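Local atomic coordinates of formiminoglutamase (Trypanosoma cruzi, PDB entry 4MYK), a protein that is an arginase-like, manganese-dependent hydrolase that cleaves N-formimino-L-glutamate to glutamate and formamide. Residues A216-A219 with L220-A223; Y297-Y300 with H301-G305. The protein carries 1 engineered substitution. All coordinates share one frame; numbering follows the deposited sequence.

Contact 1 of 2, residues A216-A219 with L220-A223; sequences AVAA and LEDA
E221 turns its CG beside its own backbone N (chi1 -78°), and with the chain extended beyond CG the carboxylate runs back along helix 216-227 toward V217, whose CG1 is set beside its carbonyl carbon (chi1 165°). These first two turns or so belong to one of the helices that cover the parallel sheet of the arginase/deacetylase α/β fold, and they illustrate how i to i+4 spacing brings side chains over one another. E221 OE2 passes V217 CG1 at 4.1 Å, the two side chains crossing at a slant, while OE1 comes within 3.7 Å of A218 CA. Closer in, E221 CG rests on V217 O at 3.3 Å, the same oxygen that accepts the backbone bond from E221 N at 2.8 Å.

The opposite character marks L220, which is buried: its isobutyl group leads away from the preceding turn to pack on F183 and I143 of the sheet and on M264 of helix 258-270. A219 and A223 also touch F183, and A223 reaches I143 as well. On the exposed side, D222 forms a salt bridge through OD2 with K214, just before the helix. Its amide N bonds to A218 O with an N-H...O angle of 168°, whereas the neighbouring D222 OD1 stands 3.4 Å from A218 O as a second acceptor and makes no hydrogen bond with it.

Contact 2 of 2, residues Y297-Y300 with H301-G305; sequences YMFY and HFVLG
Y300, H301 and F299 carry most of this contact, in which helix 290-306, packed against the parallel sheet of the arginase-like α/β fold, shows how consecutive aromatic residues find partners on the turns before and after them. H301 places its imidazole beside its own backbone N (chi1 -82°), a position from which ND1 reaches back one turn to Y297 O at 2.8 Å. H301 N also bonds to Y297 O, at 3.0 Å, and this oxygen is thus gripped twice; the two donors arrive from opposite faces of the carbonyl plane. Y297 O lies almost in the imidazole plane, which helps to fix the ring's rotation, and F262 of helix 258-270 stacks on the same imidazole.

Y300 turns its edge to the face of H301 in a T-shaped pair, with centroids 5.4 Å apart and planes at 82°. L304 lies over one face of the phenol ring, with its CG 4.3 Å from the Y300 ring centroid in a CH-pi contact. At the far end Y300 OH is hydrogen-bonded to S68 O and N71 ND2, and the residue also packs on S188 of a second subunit.

F299 faces the sheet instead, meeting F116 and I34. V303, one turn on, lays CG2 over the F299 ring face, 3.7 Å from its centroid, and the same methyl carbon lies 3.2 Å from F299 O.

Contact 1 and contact 2 belong to separate helices, with centres about 17 Å apart and nearest atoms about 9 Å apart, so they do not touch. Both pack on helix 258-270: 216-223 meets it through D263, M264 and L267, while 297-305 meets it through F262, C265 and F266. Neither contact supplies a ligand to the manganese site, which is built from N122, D146, H148, D236 and D238. The side chain of L220 is about 12 Å from that of D146; the side chain of M298 is about 9 Å from that of D236 and about 12 Å from a manganese ion. Contact 2 alone reaches another subunit.

Contact 1 of 2, residues A216-A219 with L220-A223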
loop_
_atom_site.group_PDB
_atom_site.type_symbol
_atom_site.label_atom_id
_atom_site.label_comp_id
_atom_site.label_asym_id
_atom_site.label_seq_id
_atom_site.Cartn_x
_atom_site.Cartn_y
_atom_site.Cartn_z
ATOM N N ALA A 216 16.673 -3.852 2.569
ATOM C CA ALA A 216 17.047 -2.464 2.307
ATOM C C ALA A 216 18.225 -2.008 3.164
ATOM O O ALA A 216 19.164 -1.385 2.675
ATOM C CB ALA A 216 15.855 -1.545 2.506
ATOM N N VAL A 217 18.168 -2.337 4.449
ATOM C CA VAL A 217 19.206 -1.935 5.388
ATOM C C VAL A 217 20.553 -2.581 5.042
ATOM O O VAL A 217 21.576 -1.897 5.017
ATOM C CB VAL A 217 18.775 -2.220 6.857
ATOM C CG1 VAL A 217 19.958 -2.149 7.801
ATOM C CG2 VAL A 217 17.685 -1.249 7.285
ATOM N N ALA A 218 20.540 -3.886 4.758
ATOM C CA ALA A 218 21.742 -4.614 4.338
ATOM C C ALA A 218 22.309 -4.071 3.026
ATOM O O ALA A 218 23.521 -3.930 2.872
ATOM C CB ALA A 218 21.447 -6.101 4.200
ATOM N N ALA A 219 21.426 -3.793 2.078
ATOM C CA ALA A 219 21.828 -3.206 0.815
ATOM C C ALA A 219 22.443 -1.831 1.050
ATOM O O ALA A 219 23.443 -1.486 0.435
ATOM C CB ALA A 219 20.627 -3.095 -0.112
ATOM N N LEU A 220 21.829 -1.051 1.940
ATOM C CA LEU A 220 22.337 0.279 2.291
ATOM C C LEU A 220 23.657 0.233 3.080
ATOM O O LEU A 220 24.473 1.135 2.980
ATOM C CB LEU A 220 21.293 1.072 3.076
ATOM C CG LEU A 220 21.703 2.497 3.451
ATOM C CD1 LEU A 220 21.985 3.302 2.211
ATOM C CD2 LEU A 220 20.619 3.149 4.246
ATOM N N GLU A 221 23.862 -0.813 3.872
ATOM C CA GLU A 221 25.157 -1.023 4.509
ATOM C C GLU A 221 26.220 -1.169 3.438
ATOM O O GLU A 221 27.272 -0.526 3.480
ATOM C CB GLU A 221 25.126 -2.264 5.395
ATOM C CG GLU A 221 24.435 -2.013 6.720
ATOM C CD GLU A 221 24.180 -3.283 7.507
ATOM O OE1 GLU A 221 24.312 -4.386 6.931
ATOM O OE2 GLU A 221 23.832 -3.171 8.701
ATOM N N ASP A 222 25.927 -2.018 2.466
ATOM C CA ASP A 222 26.810 -2.210 1.331
ATOM C C ASP A 222 27.132 -0.860 0.700
ATOM O O ASP A 222 28.291 -0.580 0.372
ATOM C CB ASP A 222 26.162 -3.153 0.297
ATOM C CG ASP A 222 26.133 -4.624 0.753
ATOM O OD1 ASP A 222 26.578 -4.927 1.878
ATOM O OD2 ASP A 222 25.664 -5.483 -0.022
ATOM N N ALA A 223 26.103 -0.030 0.536
ATOM C CA ALA A 223 26.240 1.277 -0.103
ATOM C C ALA A 223 27.192 2.207 0.662
ATOM O O ALA A 223 28.004 2.905 0.051
ATOM C CB ALA A 223 24.860 1.939 -0.306
#

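Contact 2 of 2, residues Y297-Y300 with H301-G305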
loop_
_atom_site.group_PDB
_atom_site.type_symbol
_atom_site.label_atom_id
_atom_site.label_comp_id
_atom_site.label_asym_id
_atom_site.label_seq_id
_atom_site.Cartn_x
_atom_site.Cartn_y
_atom_site.Cartn_z
ATOM N N TYR A 297 8.679 11.292 9.950
ATOM C CA TYR A 297 9.025 10.031 10.596
ATOM C C TYR A 297 10.358 9.478 10.107
ATOM O O TYR A 297 11.094 8.849 10.858
ATOM C CB TYR A 297 7.915 9.000 10.405
ATOM C CG TYR A 297 6.796 9.123 11.424
ATOM C CD1 TYR A 297 7.079 9.182 12.784
ATOM C CD2 TYR A 297 5.465 9.168 11.030
ATOM C CE1 TYR A 297 6.067 9.297 13.719
ATOM C CE2 TYR A 297 4.447 9.275 11.960
ATOM C CZ TYR A 297 4.753 9.342 13.304
ATOM O OH TYR A 297 3.747 9.444 14.241
ATOM N N MET A 298 10.670 9.726 8.843
ATOM C CA MET A 298 11.975 9.375 8.296
ATOM C C MET A 298 13.109 10.145 8.989
ATOM O O MET A 298 14.129 9.561 9.374
ATOM C CB MET A 298 11.993 9.629 6.791
ATOM C CG MET A 298 11.297 8.563 5.973
ATOM S SD MET A 298 11.212 8.961 4.211
ATOM C CE MET A 298 12.942 9.007 3.746
ATOM N N PHE A 299 12.934 11.459 9.124
ATOM C CA PHE A 299 13.876 12.320 9.861
ATOM C C PHE A 299 13.969 11.881 11.329
ATOM O O PHE A 299 15.045 11.824 11.918
ATOM C CB PHE A 299 13.423 13.786 9.760
ATOM C CG PHE A 299 14.135 14.720 10.707
ATOM C CD1 PHE A 299 15.432 15.129 10.453
ATOM C CD2 PHE A 299 13.494 15.203 11.842
ATOM C CE1 PHE A 299 16.086 15.978 11.323
ATOM C CE2 PHE A 299 14.141 16.057 12.714
ATOM C CZ PHE A 299 15.432 16.447 12.453
ATOM N N TYR A 300 12.812 11.575 11.902
ATOM C CA TYR A 300 12.714 11.068 13.259
ATOM C C TYR A 300 13.606 9.841 13.479
ATOM O O TYR A 300 14.336 9.763 14.462
ATOM C CB TYR A 300 11.251 10.735 13.574
ATOM C CG TYR A 300 11.068 9.915 14.829
ATOM C CD1 TYR A 300 11.306 10.468 16.080
ATOM C CD2 TYR A 300 10.665 8.591 14.765
ATOM C CE1 TYR A 300 11.152 9.725 17.233
ATOM C CE2 TYR A 300 10.515 7.836 15.911
ATOM C CZ TYR A 300 10.759 8.411 17.146
ATOM O OH TYR A 300 10.606 7.673 18.301
ATOM N N HIS A 301 13.544 8.885 12.558
ATOM C CA HIS A 301 14.336 7.666 12.662
ATOM C C HIS A 301 15.806 8.001 12.499
ATOM O O HIS A 301 16.656 7.447 13.201
ATOM C CB HIS A 301 13.891 6.633 11.617
ATOM C CG HIS A 301 12.688 5.839 12.031
ATOM N ND1 HIS A 301 11.399 6.299 11.869
ATOM C CD2 HIS A 301 12.580 4.622 12.620
ATOM C CE1 HIS A 301 10.549 5.399 12.337
ATOM N NE2 HIS A 301 11.241 4.374 12.799
ATOM N N PHE A 302 16.112 8.910 11.577
ATOM C CA PHE A 302 17.484 9.357 11.438
ATOM C C PHE A 302 17.978 9.890 12.780
ATOM O O PHE A 302 19.054 9.518 13.244
ATOM C CB PHE A 302 17.661 10.453 10.378
ATOM C CG PHE A 302 18.995 11.128 10.483
ATOM C CD1 PHE A 302 20.116 10.564 9.891
ATOM C CD2 PHE A 302 19.151 12.263 11.263
ATOM C CE1 PHE A 302 21.364 11.142 10.039
ATOM C CE2 PHE A 302 20.387 12.848 11.410
ATOM C CZ PHE A 302 21.495 12.287 10.798
ATOM N N VAL A 303 17.187 10.778 13.378
ATOM C CA VAL A 303 17.516 11.403 14.651
ATOM C C VAL A 303 17.784 10.372 15.756
ATOM O O VAL A 303 18.739 10.514 16.523
ATOM C CB VAL A 303 16.403 12.360 15.093
ATOM C CG1 VAL A 303 16.571 12.740 16.563
ATOM C CG2 VAL A 303 16.383 13.595 14.200
ATOM N N LEU A 304 16.946 9.341 15.831
ATOM C CA LEU A 304 17.160 8.240 16.763
ATOM C C LEU A 304 18.483 7.520 16.506
ATOM O O LEU A 304 19.203 7.183 17.441
ATOM C CB LEU A 304 16.023 7.231 16.661
ATOM C CG LEU A 304 14.694 7.605 17.307
ATOM C CD1 LEU A 304 13.728 6.454 17.168
ATOM C CD2 LEU A 304 14.895 7.948 18.764
ATOM N N GLY A 305 18.786 7.264 15.236
ATOM C CA GLY A 305 20.019 6.600 14.871
ATOM C C GLY A 305 21.204 7.441 15.291
ATOM O O GLY A 305 22.209 6.931 15.794
#